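PDB 3IRV: cysteine hydrolase from Pseudomonas syringae pv. phaseolicola 1448A, which is probably a hydrolase of the isochorismatase-like cysteine hydrolase family, with a specific substrate that remains to be established. Local coordinates for residues S10-W16 against Y202-T208; T23-D29 against V65-R71; M30-E36 against P100-I105; Y122-H126 against T155-G160. All blocks are in the same frame, centred on the assembly; numbering follows the deposited sequence.

Contact 1 of 4, residues S10-W16 against Y202-T208; sequences SKPLVRW and YEFGEVT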
# COMPACT_ATOMS: atom_id res chain seq x y z
N SER A 10 1.16 -22.41 -3.39
CA SER A 10 1.35 -23.33 -2.27
C SER A 10 0.34 -23.12 -1.14
O SER A 10 0.24 -23.95 -0.24
CB SER A 10 2.77 -23.23 -1.73
OG SER A 10 3.00 -21.97 -1.12
N LYS A 11 -0.40 -22.00 -1.20
CA LYS A 11 -1.49 -21.73 -0.26
C LYS A 11 -2.73 -21.35 -1.06
O LYS A 11 -2.59 -20.90 -2.19
CB LYS A 11 -1.09 -20.64 0.75
CG LYS A 11 -0.88 -19.25 0.15
CD LYS A 11 -0.24 -18.35 1.19
CE LYS A 11 -0.07 -16.95 0.69
NZ LYS A 11 -1.35 -16.29 0.46
N PRO A 12 -3.95 -21.60 -0.52
CA PRO A 12 -5.09 -21.38 -1.40
C PRO A 12 -5.47 -19.93 -1.63
O PRO A 12 -5.13 -19.06 -0.81
CB PRO A 12 -6.23 -22.13 -0.71
CG PRO A 12 -5.87 -22.14 0.74
CD PRO A 12 -4.36 -22.16 0.80
N LEU A 13 -6.13 -19.68 -2.75
CA LEU A 13 -6.76 -18.40 -2.99
C LEU A 13 -7.87 -18.19 -1.97
O LEU A 13 -8.54 -19.15 -1.55
CB LEU A 13 -7.35 -18.37 -4.40
CG LEU A 13 -6.25 -18.35 -5.47
CD1 LEU A 13 -6.85 -18.48 -6.87
CD2 LEU A 13 -5.44 -17.07 -5.37
N VAL A 14 -8.06 -16.95 -1.55
CA VAL A 14 -9.09 -16.63 -0.55
C VAL A 14 -10.39 -16.24 -1.24
O VAL A 14 -10.38 -15.54 -2.25
CB VAL A 14 -8.61 -15.50 0.41
CG1 VAL A 14 -9.76 -15.01 1.27
CG2 VAL A 14 -7.49 -16.00 1.32
N ARG A 15 -11.52 -16.72 -0.73
CA ARG A 15 -12.83 -16.31 -1.22
C ARG A 15 -13.65 -15.89 -0.00
O ARG A 15 -13.72 -16.62 0.99
CB ARG A 15 -13.55 -17.48 -1.91
CG ARG A 15 -12.80 -18.15 -3.06
CD ARG A 15 -12.98 -17.38 -4.36
NE ARG A 15 -11.97 -17.73 -5.35
CZ ARG A 15 -11.43 -16.87 -6.20
NH1 ARG A 15 -11.80 -15.59 -6.20
NH2 ARG A 15 -10.49 -17.29 -7.04
N TRP A 16 -14.31 -14.74 -0.08
CA TRP A 16 -15.12 -14.29 1.04
C TRP A 16 -16.59 -14.50 0.75
O TRP A 16 -17.10 -14.00 -0.26
CB TRP A 16 -14.90 -12.81 1.33
CG TRP A 16 -13.48 -12.39 1.59
CD1 TRP A 16 -12.77 -11.50 0.87
CD2 TRP A 16 -12.62 -12.83 2.65
NE1 TRP A 16 -11.53 -11.31 1.41
CE2 TRP A 16 -11.40 -12.13 2.51
CE3 TRP A 16 -12.77 -13.74 3.71
CZ2 TRP A 16 -10.33 -12.31 3.38
CZ3 TRP A 16 -11.70 -13.92 4.59
CH2 TRP A 16 -10.50 -13.20 4.42
N TYR A 202 -2.34 -12.71 -3.20
CA TYR A 202 -1.40 -13.45 -2.35
C TYR A 202 -1.34 -12.85 -0.94
O TYR A 202 -1.09 -13.57 0.03
CB TYR A 202 -0.01 -13.42 -2.98
CG TYR A 202 0.91 -14.54 -2.52
CD1 TYR A 202 0.95 -15.76 -3.22
CD2 TYR A 202 1.74 -14.38 -1.41
CE1 TYR A 202 1.81 -16.79 -2.81
CE2 TYR A 202 2.60 -15.40 -0.99
CZ TYR A 202 2.62 -16.60 -1.69
OH TYR A 202 3.47 -17.60 -1.26
N GLU A 203 -1.54 -11.53 -0.84
CA GLU A 203 -1.23 -10.83 0.42
C GLU A 203 -2.42 -10.18 1.13
O GLU A 203 -2.37 -10.01 2.37
CB GLU A 203 -0.22 -9.69 0.17
CG GLU A 203 1.01 -10.01 -0.66
CD GLU A 203 2.00 -10.94 0.02
OE1 GLU A 203 1.77 -11.40 1.17
OE2 GLU A 203 3.02 -11.25 -0.63
N PHE A 204 -3.43 -9.72 0.38
CA PHE A 204 -4.41 -8.79 0.99
C PHE A 204 -5.86 -9.23 1.02
O PHE A 204 -6.62 -8.73 1.85
CB PHE A 204 -4.38 -7.39 0.33
CG PHE A 204 -2.99 -6.78 0.20
CD1 PHE A 204 -2.10 -6.78 1.28
CD2 PHE A 204 -2.60 -6.17 -0.99
CE1 PHE A 204 -0.84 -6.21 1.18
CE2 PHE A 204 -1.33 -5.61 -1.12
CZ PHE A 204 -0.45 -5.65 -0.04
N GLY A 205 -6.28 -10.11 0.11
CA GLY A 205 -7.69 -10.54 0.14
C GLY A 205 -8.05 -11.36 -1.09
O GLY A 205 -7.23 -12.15 -1.56
N GLU A 206 -9.27 -11.17 -1.58
CA GLU A 206 -9.78 -11.94 -2.72
C GLU A 206 -9.67 -11.12 -4.00
O GLU A 206 -9.91 -9.92 -3.98
CB GLU A 206 -11.26 -12.29 -2.52
CG GLU A 206 -11.85 -12.99 -3.75
CD GLU A 206 -13.25 -13.51 -3.59
OE1 GLU A 206 -13.92 -13.24 -2.55
OE2 GLU A 206 -13.68 -14.23 -4.52
N VAL A 207 -9.34 -11.77 -5.11
CA VAL A 207 -9.54 -11.16 -6.42
C VAL A 207 -10.58 -12.00 -7.18
O VAL A 207 -10.45 -13.24 -7.24
CB VAL A 207 -8.21 -11.07 -7.22
CG1 VAL A 207 -8.47 -10.47 -8.62
CG2 VAL A 207 -7.20 -10.20 -6.47
N THR A 208 -11.61 -11.34 -7.72
CA THR A 208 -12.57 -12.04 -8.56
C THR A 208 -13.12 -11.07 -9.60
O THR A 208 -12.70 -9.91 -9.62
CB THR A 208 -13.72 -12.69 -7.73
OG1 THR A 208 -14.48 -13.59 -8.55
CG2 THR A 208 -14.64 -11.64 -7.14
O HOH W 1 3.00 -20.03 -2.63
O HOH W 2 -6.68 -14.57 -2.61
O HOH W 3 -8.65 -14.73 -4.47
O HOH W 4 -8.58 -15.11 -7.32

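Contact 2 of 4, residues T23-D29 against V65-R71; sequences TAVIVVD and VMVIYLR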
# COMPACT_ATOMS: atom_id res chain seq x y z
N THR A 23 -21.91 -6.01 3.78
CA THR A 23 -21.06 -5.75 2.62
C THR A 23 -21.27 -4.33 2.10
O THR A 23 -22.39 -3.81 2.15
CB THR A 23 -21.38 -6.77 1.51
OG1 THR A 23 -21.21 -8.09 2.04
CG2 THR A 23 -20.46 -6.64 0.28
N ALA A 24 -20.20 -3.70 1.60
CA ALA A 24 -20.35 -2.45 0.88
C ALA A 24 -19.50 -2.49 -0.38
O ALA A 24 -18.45 -3.12 -0.41
CB ALA A 24 -19.91 -1.30 1.71
N VAL A 25 -19.93 -1.73 -1.38
CA VAL A 25 -19.12 -1.51 -2.59
C VAL A 25 -18.46 -0.16 -2.47
O VAL A 25 -19.11 0.82 -2.11
CB VAL A 25 -20.02 -1.45 -3.87
CG1 VAL A 25 -19.22 -0.99 -5.11
CG2 VAL A 25 -20.68 -2.82 -4.08
N ILE A 26 -17.16 -0.13 -2.75
CA ILE A 26 -16.42 1.13 -2.71
C ILE A 26 -15.94 1.47 -4.12
O ILE A 26 -15.18 0.72 -4.75
CB ILE A 26 -15.24 1.09 -1.73
CG1 ILE A 26 -15.71 0.63 -0.34
CG2 ILE A 26 -14.58 2.47 -1.66
CD1 ILE A 26 -14.57 0.47 0.64
N VAL A 27 -16.42 2.61 -4.64
CA VAL A 27 -16.07 3.07 -5.99
C VAL A 27 -14.99 4.15 -5.85
O VAL A 27 -15.27 5.29 -5.42
CB VAL A 27 -17.29 3.66 -6.73
CG1 VAL A 27 -16.91 4.01 -8.14
CG2 VAL A 27 -18.49 2.65 -6.73
N VAL A 28 -13.76 3.77 -6.16
CA VAL A 28 -12.62 4.64 -5.88
C VAL A 28 -12.35 5.65 -7.00
O VAL A 28 -11.97 5.25 -8.12
CB VAL A 28 -11.35 3.81 -5.64
CG1 VAL A 28 -10.17 4.73 -5.25
CG2 VAL A 28 -11.62 2.70 -4.57
N ASP A 29 -12.56 6.93 -6.69
CA ASP A 29 -12.06 8.05 -7.49
C ASP A 29 -12.48 8.00 -8.97
O ASP A 29 -11.68 8.32 -9.87
CB ASP A 29 -10.54 8.15 -7.35
CG ASP A 29 -10.11 8.57 -5.95
OD1 ASP A 29 -11.02 8.85 -5.12
OD2 ASP A 29 -8.90 8.57 -5.68
N VAL A 65 -27.11 -3.51 -0.81
CA VAL A 65 -25.68 -3.49 -0.49
C VAL A 65 -25.26 -2.01 -0.63
O VAL A 65 -25.45 -1.41 -1.70
CB VAL A 65 -24.86 -4.38 -1.44
CG1 VAL A 65 -23.35 -4.12 -1.28
CG2 VAL A 65 -25.16 -5.86 -1.19
N MET A 66 -24.74 -1.42 0.45
CA MET A 66 -24.39 0.00 0.46
C MET A 66 -23.35 0.33 -0.58
O MET A 66 -22.39 -0.42 -0.75
CB MET A 66 -23.88 0.43 1.85
CG MET A 66 -23.41 1.91 1.96
SD MET A 66 -23.08 2.50 3.67
CE MET A 66 -22.23 1.06 4.24
N VAL A 67 -23.56 1.43 -1.31
CA VAL A 67 -22.62 1.91 -2.29
C VAL A 67 -21.96 3.19 -1.78
O VAL A 67 -22.66 4.15 -1.42
CB VAL A 67 -23.33 2.25 -3.62
CG1 VAL A 67 -22.39 2.94 -4.57
CG2 VAL A 67 -23.88 0.96 -4.24
N ILE A 68 -20.62 3.19 -1.77
CA ILE A 68 -19.83 4.34 -1.29
C ILE A 68 -18.90 4.80 -2.39
O ILE A 68 -18.15 3.99 -2.93
CB ILE A 68 -18.97 3.93 -0.08
CG1 ILE A 68 -19.88 3.43 1.05
CG2 ILE A 68 -18.08 5.12 0.38
CD1 ILE A 68 -19.18 2.70 2.22
N TYR A 69 -18.94 6.08 -2.72
CA TYR A 69 -17.99 6.65 -3.68
C TYR A 69 -16.89 7.38 -2.92
O TYR A 69 -17.18 8.11 -1.99
CB TYR A 69 -18.68 7.68 -4.56
CG TYR A 69 -19.74 7.14 -5.48
CD1 TYR A 69 -19.45 6.97 -6.84
CD2 TYR A 69 -21.05 6.84 -5.02
CE1 TYR A 69 -20.43 6.50 -7.74
CE2 TYR A 69 -22.03 6.36 -5.90
CZ TYR A 69 -21.71 6.20 -7.26
OH TYR A 69 -22.72 5.73 -8.11
N LEU A 70 -15.64 7.17 -3.30
CA LEU A 70 -14.54 7.98 -2.78
C LEU A 70 -14.23 9.05 -3.81
O LEU A 70 -14.27 8.79 -5.03
CB LEU A 70 -13.27 7.15 -2.60
CG LEU A 70 -13.42 5.95 -1.66
CD1 LEU A 70 -12.07 5.29 -1.50
CD2 LEU A 70 -14.01 6.37 -0.31
N ARG A 71 -13.92 10.26 -3.34
CA ARG A 71 -13.43 11.32 -4.22
C ARG A 71 -12.17 11.91 -3.63
O ARG A 71 -12.13 12.20 -2.42
CB ARG A 71 -14.47 12.44 -4.35
CG ARG A 71 -15.83 11.96 -4.88
CD ARG A 71 -16.80 13.14 -5.14
NE ARG A 71 -16.95 13.97 -3.94
CZ ARG A 71 -17.73 15.05 -3.86
NH1 ARG A 71 -18.43 15.43 -4.92
NH2 ARG A 71 -17.80 15.75 -2.73
O HOH W 5 -24.86 -3.02 2.92
O HOH W 6 -15.80 7.59 -7.01

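Contact 3 of 4, residues M30-E36 against P100-I105; sequences MQKVFCE and PDVEVI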
# COMPACT_ATOMS: atom_id res chain seq x y z
N MET A 30 -13.73 7.62 -9.22
CA MET A 30 -14.25 7.69 -10.60
C MET A 30 -14.70 9.12 -10.95
O MET A 30 -15.87 9.38 -11.30
CB MET A 30 -15.28 6.58 -10.88
CG MET A 30 -14.63 5.17 -10.90
SD MET A 30 -13.35 4.90 -12.18
CE MET A 30 -14.50 4.66 -13.62
N GLN A 31 -13.71 10.01 -10.92
CA GLN A 31 -13.90 11.45 -11.07
C GLN A 31 -13.49 11.86 -12.47
O GLN A 31 -12.65 11.19 -13.13
CB GLN A 31 -13.04 12.19 -10.05
CG GLN A 31 -13.46 11.95 -8.59
CD GLN A 31 -12.39 12.36 -7.63
OE1 GLN A 31 -11.56 11.53 -7.24
NE2 GLN A 31 -12.36 13.65 -7.26
N LYS A 32 -14.04 12.99 -12.94
CA LYS A 32 -13.72 13.43 -14.32
C LYS A 32 -12.22 13.65 -14.56
O LYS A 32 -11.71 13.38 -15.66
CB LYS A 32 -14.50 14.71 -14.64
CG LYS A 32 -15.99 14.49 -14.62
CD LYS A 32 -16.77 15.78 -14.74
CE LYS A 32 -18.18 15.49 -15.18
NZ LYS A 32 -19.14 16.60 -14.87
N VAL A 33 -11.49 14.11 -13.53
CA VAL A 33 -10.06 14.36 -13.63
C VAL A 33 -9.24 13.08 -14.01
O VAL A 33 -8.19 13.19 -14.67
CB VAL A 33 -9.56 15.03 -12.33
CG1 VAL A 33 -9.71 14.08 -11.15
CG2 VAL A 33 -8.14 15.57 -12.47
N PHE A 34 -9.76 11.90 -13.64
CA PHE A 34 -9.14 10.60 -14.01
C PHE A 34 -9.80 9.93 -15.22
O PHE A 34 -9.15 9.15 -15.90
CB PHE A 34 -9.20 9.62 -12.84
CG PHE A 34 -8.56 10.14 -11.59
CD1 PHE A 34 -7.18 10.22 -11.49
CD2 PHE A 34 -9.34 10.52 -10.50
CE1 PHE A 34 -6.58 10.71 -10.32
CE2 PHE A 34 -8.76 11.01 -9.34
CZ PHE A 34 -7.39 11.12 -9.24
N CYS A 35 -11.07 10.24 -15.47
CA CYS A 35 -11.85 9.50 -16.46
C CYS A 35 -12.05 10.21 -17.81
O CYS A 35 -12.33 9.55 -18.82
CB CYS A 35 -13.21 9.12 -15.89
SG CYS A 35 -13.08 7.97 -14.51
N GLU A 36 -11.96 11.53 -17.83
CA GLU A 36 -12.13 12.24 -19.12
C GLU A 36 -10.78 12.41 -19.79
O GLU A 36 -9.79 12.70 -19.14
CB GLU A 36 -12.73 13.62 -18.89
CG GLU A 36 -14.12 13.53 -18.35
CD GLU A 36 -14.82 14.87 -18.28
OE1 GLU A 36 -14.14 15.93 -18.27
OE2 GLU A 36 -16.06 14.85 -18.22
N PRO A 100 -14.24 21.76 -11.55
CA PRO A 100 -15.31 20.90 -12.08
C PRO A 100 -14.93 19.42 -12.22
O PRO A 100 -15.79 18.55 -12.12
CB PRO A 100 -15.56 21.47 -13.49
CG PRO A 100 -15.14 22.88 -13.40
CD PRO A 100 -13.99 22.93 -12.42
N ASP A 101 -13.66 19.15 -12.48
CA ASP A 101 -13.25 17.77 -12.74
C ASP A 101 -13.13 16.87 -11.52
O ASP A 101 -12.87 15.66 -11.67
CB ASP A 101 -11.99 17.70 -13.62
CG ASP A 101 -12.31 18.03 -15.10
OD1 ASP A 101 -13.51 18.20 -15.48
OD2 ASP A 101 -11.35 18.12 -15.89
N VAL A 102 -13.36 17.42 -10.32
CA VAL A 102 -13.37 16.53 -9.13
C VAL A 102 -14.69 15.77 -9.00
O VAL A 102 -14.83 14.90 -8.14
CB VAL A 102 -13.07 17.24 -7.78
CG1 VAL A 102 -11.69 17.92 -7.81
CG2 VAL A 102 -14.18 18.23 -7.40
N GLU A 103 -15.69 16.13 -9.80
CA GLU A 103 -17.00 15.46 -9.71
C GLU A 103 -16.96 14.05 -10.29
O GLU A 103 -16.23 13.78 -11.26
CB GLU A 103 -18.06 16.29 -10.44
CG GLU A 103 -18.22 17.73 -9.93
CD GLU A 103 -18.70 17.82 -8.47
OE1 GLU A 103 -19.38 16.88 -7.96
OE2 GLU A 103 -18.40 18.86 -7.81
N VAL A 104 -17.74 13.15 -9.69
CA VAL A 104 -17.92 11.79 -10.24
C VAL A 104 -18.54 11.85 -11.64
O VAL A 104 -19.42 12.67 -11.91
CB VAL A 104 -18.80 10.93 -9.30
CG1 VAL A 104 -19.12 9.56 -9.92
CG2 VAL A 104 -18.10 10.77 -7.91
N ILE A 105 -18.04 11.00 -12.54
CA ILE A 105 -18.58 10.96 -13.89
C ILE A 105 -20.08 10.66 -13.93
O ILE A 105 -20.61 9.87 -13.14
CB ILE A 105 -17.82 9.96 -14.79
CG1 ILE A 105 -17.86 8.53 -14.23
CG2 ILE A 105 -16.38 10.40 -14.95
CD1 ILE A 105 -17.24 7.50 -15.23
O HOH W 7 -18.18 18.85 -13.30
O HOH W 8 -20.68 14.51 -13.29
O HOH W 9 -11.68 17.25 -18.30

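Contact 4 of 4, residues Y122-H126 against T155-G160; sequences YSGFH and TTIRDG. With PO4 (phosphate ion), chain C.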
# COMPACT_ATOMS: atom_id res chain seq x y z
N TYR A 122 -4.31 9.25 -0.97
CA TYR A 122 -4.67 8.06 -1.76
C TYR A 122 -5.64 7.11 -1.05
O TYR A 122 -6.58 6.58 -1.66
CB TYR A 122 -3.44 7.28 -2.21
CG TYR A 122 -2.40 8.12 -2.89
CD1 TYR A 122 -2.73 8.99 -3.94
CD2 TYR A 122 -1.07 8.06 -2.46
CE1 TYR A 122 -1.74 9.77 -4.56
CE2 TYR A 122 -0.07 8.83 -3.08
CZ TYR A 122 -0.41 9.68 -4.11
OH TYR A 122 0.59 10.41 -4.71
N SER A 123 -5.35 6.86 0.22
CA SER A 123 -6.08 5.90 1.04
C SER A 123 -7.53 6.30 1.21
O SER A 123 -7.80 7.44 1.62
CB SER A 123 -5.48 5.86 2.44
OG SER A 123 -6.22 5.00 3.27
N GLY A 124 -8.44 5.36 0.99
CA GLY A 124 -9.86 5.63 1.30
C GLY A 124 -10.17 5.61 2.78
O GLY A 124 -11.25 6.07 3.19
N PHE A 125 -9.23 5.07 3.58
CA PHE A 125 -9.43 4.89 5.04
C PHE A 125 -8.70 5.92 5.90
O PHE A 125 -9.24 6.35 6.93
CB PHE A 125 -8.94 3.52 5.50
CG PHE A 125 -9.93 2.43 5.26
CD1 PHE A 125 -11.02 2.26 6.11
CD2 PHE A 125 -9.81 1.59 4.15
CE1 PHE A 125 -11.96 1.25 5.88
CE2 PHE A 125 -10.75 0.60 3.89
CZ PHE A 125 -11.82 0.39 4.76
N HIS A 126 -7.47 6.27 5.54
CA HIS A 126 -6.66 7.09 6.45
C HIS A 126 -7.22 8.52 6.60
O HIS A 126 -7.30 9.27 5.62
CB HIS A 126 -5.20 7.15 6.02
CG HIS A 126 -4.31 7.82 7.03
ND1 HIS A 126 -3.92 7.18 8.19
CD2 HIS A 126 -3.80 9.07 7.09
CE1 HIS A 126 -3.17 8.01 8.91
NE2 HIS A 126 -3.09 9.17 8.28
N THR A 155 -4.12 1.14 -1.98
CA THR A 155 -3.93 1.69 -0.62
C THR A 155 -5.20 1.48 0.20
O THR A 155 -5.13 1.11 1.37
CB THR A 155 -3.50 3.16 -0.62
OG1 THR A 155 -2.37 3.30 -1.49
CG2 THR A 155 -3.10 3.59 0.79
N THR A 156 -6.37 1.70 -0.41
CA THR A 156 -7.63 1.38 0.25
C THR A 156 -7.73 -0.12 0.65
O THR A 156 -8.13 -0.45 1.77
CB THR A 156 -8.80 1.82 -0.64
OG1 THR A 156 -8.62 3.22 -0.95
CG2 THR A 156 -10.17 1.56 0.05
N ILE A 157 -7.36 -1.01 -0.27
CA ILE A 157 -7.28 -2.44 0.03
C ILE A 157 -6.31 -2.78 1.18
O ILE A 157 -6.71 -3.47 2.12
CB ILE A 157 -6.90 -3.20 -1.25
CG1 ILE A 157 -8.02 -3.06 -2.28
CG2 ILE A 157 -6.61 -4.69 -0.95
CD1 ILE A 157 -7.64 -3.57 -3.71
N ARG A 158 -5.06 -2.30 1.11
CA ARG A 158 -4.08 -2.55 2.20
C ARG A 158 -4.58 -2.00 3.53
O ARG A 158 -4.55 -2.69 4.55
CB ARG A 158 -2.76 -1.87 1.86
CG ARG A 158 -2.10 -2.48 0.63
CD ARG A 158 -0.87 -1.71 0.24
NE ARG A 158 -0.28 -2.21 -1.00
CZ ARG A 158 0.98 -2.64 -1.13
NH1 ARG A 158 1.79 -2.63 -0.09
NH2 ARG A 158 1.41 -3.10 -2.30
N ASP A 159 -5.10 -0.77 3.50
CA ASP A 159 -5.61 -0.17 4.73
C ASP A 159 -6.86 -0.87 5.28
O ASP A 159 -7.06 -0.96 6.50
CB ASP A 159 -5.84 1.33 4.53
CG ASP A 159 -4.53 2.08 4.24
OD1 ASP A 159 -3.42 1.45 4.25
OD2 ASP A 159 -4.59 3.33 4.02
N GLY A 160 -7.67 -1.43 4.37
CA GLY A 160 -8.85 -2.17 4.76
C GLY A 160 -8.46 -3.47 5.44
O GLY A 160 -8.95 -3.78 6.53
P PO4 C . -3.41 3.59 8.36
O1 PO4 C . -4.53 4.61 8.45
O2 PO4 C . -3.94 2.35 7.66
O3 PO4 C . -2.26 4.18 7.57
O4 PO4 C . -2.89 3.19 9.73

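Contact 1 of 4, residues S10-W16 against Y202-T208
Here an extended N-terminal arm is strapped, by charged side chains and bridging waters, over a helix-to-strand turn at the edge of the parallel alpha/beta fold of the isochorismatase family. Residues 10-16 have no regular structure; 202-208 carry the end of helix 189-204, the turn at Gly205 and strand 206-208, which pairs with strand 166-170. Gly205, with phi/psi of 171/-143°, leaves the helix in a conformation readily open to glycine. Two anchors hold the arm. Near its start, the long side chain of Lys11 lies over one face of the Tyr202 ring, with CE 3.6 Å and NZ 4.1 Å from the centroid, a combined CH-pi and cation-pi contact. Lys11 NZ also donates to Leu87 O of the second subunit, so this lysine reaches into the dimer interface. At the other end Glu206 is the central acceptor: OE1 takes the backbone N of Trp16 at 2.9 Å, while OE2 forms a salt bridge with Arg15 and another with Arg216. Trp16 donates its indole nitrogen to Val167 O and rests on strand 166-170. Between the anchors, waters join Val14 N to Gly205 O and Val14 O to Val207 N, filling a gap too wide for direct backbone pairing. The same Lys11 NZ binds Tyr202 O at 2.8 Å, and Arg15 NH1 donates to Val207 O at 2.9 Å.

Contact 2 of 4, residues T23-D29 against V65-R71
Strands 23-28 and 66-71 run side by side in the same direction, their axes 22° apart and 4.7 Å at closest approach. The bonding alternates as parallel pairing requires, and Val25 and Val27 each donate and accept: Val25 N to Met66 O at 2.9 Å, Ile68 N to Val25 O at 2.8 Å, Val27 N to Ile68 O at 2.8 Å and Leu70 N to Val27 O at 2.9 Å. The ladder ends with Asp29 N bonded to Leu70 O at 3.0 Å, where Asp29 turns the chain off the strand in a left-handed backbone conformation. At the start, a water joins Thr23 O to Met66 N. The pair is a classic beta-alpha-beta crossover: helix 50-62 links the strands and packs on the face carrying Val25, Val27, Val67 and Tyr69. Beta-branched residues suit these extended backbones and fill the buried layers. On the other face Ile26 CG2 meets Leu70 CG at 3.7 Å, and Val28 and Leu70 lean against helix 149-162. Strand 23-28 is an inner strand, since Ala24, Ile26 and Val28 bond on to strand 141-147. Asp29, beyond the strand's C-terminal end, forms a salt bridge with Lys119 and touches Cys152, consistent with the Asp-Lys-Cys catalytic triad of this family. Arg71 points away from 23-29 and pairs with Asp118.

Contact 3 of 4, residues M30-E36 against P100-I105
Backbone hydrogen bonds do most of the joining between residues 30-36 and the loop 100-105. Ile105 N donates to Met30 O at 3.0 Å and Lys32 N to Glu103 O at 2.9 Å, giving a single bridge between Gln31 and Val104. Next, Val33 N reaches Asp101 O at 2.8 Å, and Val33 CB lies 3.8 Å from Asp101 CB. The amides at the start of a helix lack carbonyl partners within it, so the loop supplies acceptors to the first turn of helix 32-35. Gln31, at the N-cap position, adds a side-chain bond: NE2 donates to Val102 O at 2.9 Å while OE1 accepts from His72 N, a double use that suits an amide. Water extends the polar network. The Lys32 ammonium group, at the end of a long flexible side chain, reaches Pro100 O and Val104 O through one water each, and another water links Glu36 OE1 with Asp101 OD2, easing the proximity of two like charges. Apolar contacts fill the rest: Ile105 CG2 lies 3.5 Å from Cys35 CB, and Ile105 CD1 is 4.3 Å from Met30 CE. Met30 and Ile105 then pack on Val50 of helix 50-62, whereas Gln31 and Val104 touch strand 66-72, so the short helix and the loop are seated together beyond the C-terminal ends of the first two strands.

Contact 4 of 4, residues Y122-H126 against T155-G160
A very short hydrogen bond, 2.5 Å from Ser123 OG to Asp159 OD2, fastens the loop 122-126 to helix 149-162. The same hydroxyl oxygen also accepts from Phe125 N at 3.0 Å and His126 N at 2.9 Å, so a small serine both folds its own loop and gives its proton to the helix. These two acceptances define an ST turn and an ST motif. One helical turn earlier, Thr156 OG1 accepts from Gly124 N at 2.9 Å while bonding Cys152 O. An idealised CB on Gly124 would clash at 3.0 Å from Thr156 OG1, so glycine suits this position. Within this alpha/beta fold the loop follows strand 115-119 and the helix packs against the central sheet. Phe125 wedges its ring against the helix, CE2 being 3.5 Å from Gly160 CA, where the absent side chain lets the ring come close, and reaches Leu130 and Leu134 of helix 130-136. The second subunit borders the contact too: its His162 accepts from Ser123 N, and its Glu203 O binds the Tyr122 hydroxyl. His126 ND1 donates to phosphate O1 at 2.7 Å. That ion, probably from the crystallisation liquor, is also bound by Arg163 and by His126 and Arg163 of the second subunit.

In the fold
From the N terminus, the arm 10-16 waits for 202-208, and the loop closed by contact 1 encloses the other three contacts. Strand 23-28 then opens contact 2, which strand 66-72 closes after helices 32-35 and 50-62. Contact 3 opens directly afterwards at 30-36 but closes only at 100-105, so contacts 2 and 3 cross; they touch where Arg71 meets Gln31 and Val104. Contact 4 follows both in series, joining 122-126 to helix 149-162, and meets contact 2 at Leu70. Contact 1 reaches contact 4 as Phe204 packs on Ile157 and Arg158. The sheet, helix 149-162 packed on it and the dimer interface are thus connected, with contacts 1 and 4 both touching the second subunit.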